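Local coordinates for protein aldehyde dehydrogenase (Listeria monocytogenes, PDB 3K9D) that probably oxidises aldehydes with NAD or NADP as electron acceptor, as a member of the aldehyde dehydrogenase family, at residues A214-I226 and S362-T374. Residues are numbered along the deposited sequence; the frame is centred on the assembly and turned at random.
Sequences AIGVGPGNGPAFI and SMDILYHEGAGHT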
# COMPACT_ATOMS: atom_id res chain seq x y z
N ALA A 214 6.46 -0.12 -2.18
CA ALA A 214 7.18 0.50 -1.07
C ALA A 214 6.25 0.97 0.03
O ALA A 214 5.08 1.28 -0.19
CB ALA A 214 8.02 1.67 -1.56
N ILE A 215 6.78 1.00 1.24
CA ILE A 215 6.13 1.74 2.30
C ILE A 215 7.15 2.66 2.95
O ILE A 215 8.15 2.23 3.52
CB ILE A 215 5.33 0.83 3.28
CG1 ILE A 215 5.23 1.47 4.66
CG2 ILE A 215 5.84 -0.61 3.28
CD1 ILE A 215 4.63 0.57 5.64
N GLY A 216 6.87 3.95 2.83
CA GLY A 216 7.80 4.99 3.22
C GLY A 216 7.45 5.71 4.50
O GLY A 216 6.33 5.62 5.01
N VAL A 217 8.44 6.41 5.03
CA VAL A 217 8.25 7.29 6.17
C VAL A 217 8.34 8.72 5.65
O VAL A 217 8.61 8.93 4.46
CB VAL A 217 9.29 7.01 7.28
CG1 VAL A 217 9.23 5.55 7.74
CG2 VAL A 217 10.71 7.36 6.80
N GLY A 218 8.09 9.70 6.50
CA GLY A 218 8.31 11.09 6.12
C GLY A 218 9.15 11.78 7.18
O GLY A 218 9.43 11.18 8.23
N PRO A 219 9.56 13.04 6.93
CA PRO A 219 10.24 13.83 7.96
C PRO A 219 9.27 14.13 9.09
O PRO A 219 8.11 14.47 8.84
CB PRO A 219 10.62 15.12 7.22
CG PRO A 219 10.52 14.80 5.76
CD PRO A 219 9.42 13.79 5.67
N GLY A 220 9.73 13.95 10.33
CA GLY A 220 8.95 14.32 11.52
C GLY A 220 9.24 15.74 11.95
O GLY A 220 10.38 16.09 12.25
N ASN A 221 8.22 16.57 12.01
CA ASN A 221 8.42 17.98 12.33
C ASN A 221 7.35 18.47 13.31
O ASN A 221 6.85 19.58 13.20
CB ASN A 221 8.46 18.80 11.04
CG ASN A 221 8.93 20.23 11.25
OD1 ASN A 221 9.75 20.51 12.13
ND2 ASN A 221 8.41 21.13 10.44
N GLY A 222 7.04 17.62 14.30
CA GLY A 222 5.83 17.78 15.08
C GLY A 222 5.83 18.94 16.05
O GLY A 222 6.70 19.00 16.92
N PRO A 223 4.87 19.88 15.89
CA PRO A 223 4.63 20.88 16.94
C PRO A 223 4.06 20.24 18.21
O PRO A 223 3.36 19.21 18.13
CB PRO A 223 3.57 21.82 16.32
CG PRO A 223 3.63 21.55 14.85
CD PRO A 223 3.97 20.08 14.74
N ALA A 224 4.39 20.83 19.36
CA ALA A 224 3.75 20.46 20.64
C ALA A 224 2.99 21.66 21.16
O ALA A 224 3.59 22.62 21.64
CB ALA A 224 4.78 20.01 21.66
N PHE A 225 1.66 21.60 21.07
CA PHE A 225 0.80 22.69 21.52
C PHE A 225 0.42 22.47 23.00
O PHE A 225 -0.36 21.58 23.34
CB PHE A 225 -0.43 22.82 20.59
CG PHE A 225 -1.46 23.86 21.02
CD1 PHE A 225 -1.08 25.05 21.63
CD2 PHE A 225 -2.81 23.64 20.78
CE1 PHE A 225 -2.04 25.98 22.02
CE2 PHE A 225 -3.77 24.56 21.16
CZ PHE A 225 -3.38 25.74 21.79
N ILE A 226 1.02 23.26 23.88
CA ILE A 226 0.61 23.24 25.27
C ILE A 226 -0.55 24.22 25.34
O ILE A 226 -0.35 25.44 25.38
CB ILE A 226 1.73 23.69 26.24
CG1 ILE A 226 3.01 22.89 26.01
CG2 ILE A 226 1.25 23.59 27.67
CD1 ILE A 226 4.20 23.39 26.88
N SER A 362 0.01 25.47 13.32
CA SER A 362 0.46 24.06 13.27
C SER A 362 0.32 23.48 11.86
O SER A 362 1.25 22.86 11.35
CB SER A 362 -0.29 23.20 14.26
OG SER A 362 -0.03 23.59 15.60
N MET A 363 -0.83 23.71 11.23
CA MET A 363 -1.08 23.31 9.83
C MET A 363 -0.05 23.93 8.86
O MET A 363 0.47 23.22 7.99
CB MET A 363 -2.51 23.65 9.37
CG MET A 363 -3.61 22.91 10.12
SD MET A 363 -5.32 23.14 9.50
CE MET A 363 -5.49 24.90 9.55
N ASP A 364 0.26 25.21 9.06
CA ASP A 364 1.27 25.95 8.26
C ASP A 364 2.68 25.36 8.38
O ASP A 364 3.40 25.24 7.38
CB ASP A 364 1.29 27.44 8.65
CG ASP A 364 1.82 28.35 7.55
OD1 ASP A 364 1.87 27.91 6.38
OD2 ASP A 364 2.17 29.51 7.83
N ILE A 365 3.06 25.02 9.61
CA ILE A 365 4.30 24.30 9.91
C ILE A 365 4.32 22.99 9.16
O ILE A 365 5.24 22.73 8.38
CB ILE A 365 4.44 24.00 11.44
CG1 ILE A 365 4.82 25.25 12.23
CG2 ILE A 365 5.49 22.94 11.70
CD1 ILE A 365 4.60 25.09 13.73
N LEU A 366 3.29 22.17 9.39
CA LEU A 366 3.22 20.83 8.84
C LEU A 366 3.17 20.80 7.32
O LEU A 366 3.85 19.99 6.70
CB LEU A 366 2.05 20.05 9.45
CG LEU A 366 2.19 19.67 10.94
CD1 LEU A 366 0.85 19.28 11.48
CD2 LEU A 366 3.21 18.54 11.15
N TYR A 367 2.41 21.72 6.71
CA TYR A 367 2.30 21.72 5.24
C TYR A 367 3.60 22.06 4.53
O TYR A 367 3.86 21.56 3.44
CB TYR A 367 1.13 22.58 4.75
CG TYR A 367 -0.21 21.90 4.91
CD1 TYR A 367 -0.42 20.61 4.44
CD2 TYR A 367 -1.27 22.56 5.52
CE1 TYR A 367 -1.66 19.98 4.58
CE2 TYR A 367 -2.51 21.94 5.69
CZ TYR A 367 -2.69 20.65 5.20
OH TYR A 367 -3.92 20.05 5.36
N HIS A 368 4.44 22.88 5.16
CA HIS A 368 5.81 23.08 4.67
C HIS A 368 6.72 21.87 4.91
O HIS A 368 7.49 21.50 4.04
CB HIS A 368 6.44 24.33 5.27
CG HIS A 368 5.87 25.61 4.74
ND1 HIS A 368 4.68 26.14 5.20
CD2 HIS A 368 6.34 26.47 3.81
CE1 HIS A 368 4.44 27.27 4.56
NE2 HIS A 368 5.43 27.50 3.72
N GLU A 369 6.63 21.28 6.10
CA GLU A 369 7.47 20.15 6.47
C GLU A 369 6.84 19.39 7.63
O GLU A 369 6.51 19.98 8.67
CB GLU A 369 8.90 20.62 6.83
CG GLU A 369 9.85 19.49 7.19
CD GLU A 369 11.32 19.88 7.16
OE1 GLU A 369 11.72 20.73 6.33
OE2 GLU A 369 12.10 19.32 7.96
N GLY A 370 6.67 18.08 7.45
CA GLY A 370 6.16 17.22 8.51
C GLY A 370 4.74 16.69 8.40
O GLY A 370 4.35 15.83 9.18
N ALA A 371 3.97 17.19 7.43
CA ALA A 371 2.62 16.67 7.15
C ALA A 371 2.60 15.14 7.06
O ALA A 371 3.50 14.53 6.47
CB ALA A 371 2.06 17.28 5.86
N GLY A 372 1.60 14.53 7.67
CA GLY A 372 1.53 13.08 7.69
C GLY A 372 2.22 12.39 8.84
O GLY A 372 1.91 11.24 9.13
N HIS A 373 3.17 13.04 9.50
CA HIS A 373 3.88 12.38 10.59
C HIS A 373 3.15 12.56 11.94
O HIS A 373 2.12 11.93 12.18
CB HIS A 373 5.37 12.78 10.66
CG HIS A 373 6.26 11.72 11.24
ND1 HIS A 373 5.96 11.04 12.40
CD2 HIS A 373 7.45 11.22 10.83
CE1 HIS A 373 6.90 10.15 12.66
NE2 HIS A 373 7.82 10.24 11.72
N THR A 374 3.69 13.43 12.79
CA THR A 374 3.25 13.57 14.19
C THR A 374 2.96 15.04 14.56
O THR A 374 3.59 15.95 14.02
CB THR A 374 4.34 13.04 15.16
OG1 THR A 374 4.78 11.75 14.74
CG2 THR A 374 3.82 12.91 16.58
O HOH W 1 6.19 13.67 6.87
O HOH W 2 5.53 15.99 11.74
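Asn221 turns its side-chain amide onto the carbonyl of Glu369, the first residue past helix 355-368, where ND2 donates to Glu369 O at 2.8 Å. The bond is nearly straight (167° at the hydrogen) and lies in the amide plane, but it meets the carbonyl from above rather than on a lone pair. A chi1 of -169° swings the amide away from the backbone N and out to this carbonyl. Ile365 CG2 covers one face of the amide at ND2 and Glu369 CB lies off the other; Ser339 O takes a second bond from ND2, so two carbonyls fix this buried group. Asn221 CB packs 3.8 Å from Gly370 CA, whose positive phi opens the type II turn from Gly370 to His373. Gly370 CA also makes a C-H...O contact with Pro219 O (3.4 Å).

His373 presents a ring edge to the crossing loop: CD2 sits 3.3 Å from Gly218 O, close to the ring plane, while Gly220 CA approaches obliquely. One water links Pro219 O to Ala371 O; another joins Asn221 N with Gly370 O and Thr374 O.

Further along, Pro223 and Ile365 slide past each other in opposite directions, CG 3.8 Å from CD1; Leu366 CD2 comes at an angle to Pro223 CD, 4.0 Å away. Loop 217-222 thus joins the fold's two sheets, entering the parallel one at strand 223-226, between strands 256-260 and 374-378. Residues 362-368 run nearly antiparallel to that strand (172°), 10.0 Å between axes; their helix, 355-368, is the beta-alpha-beta crossover from strand 346-352 to 374-378.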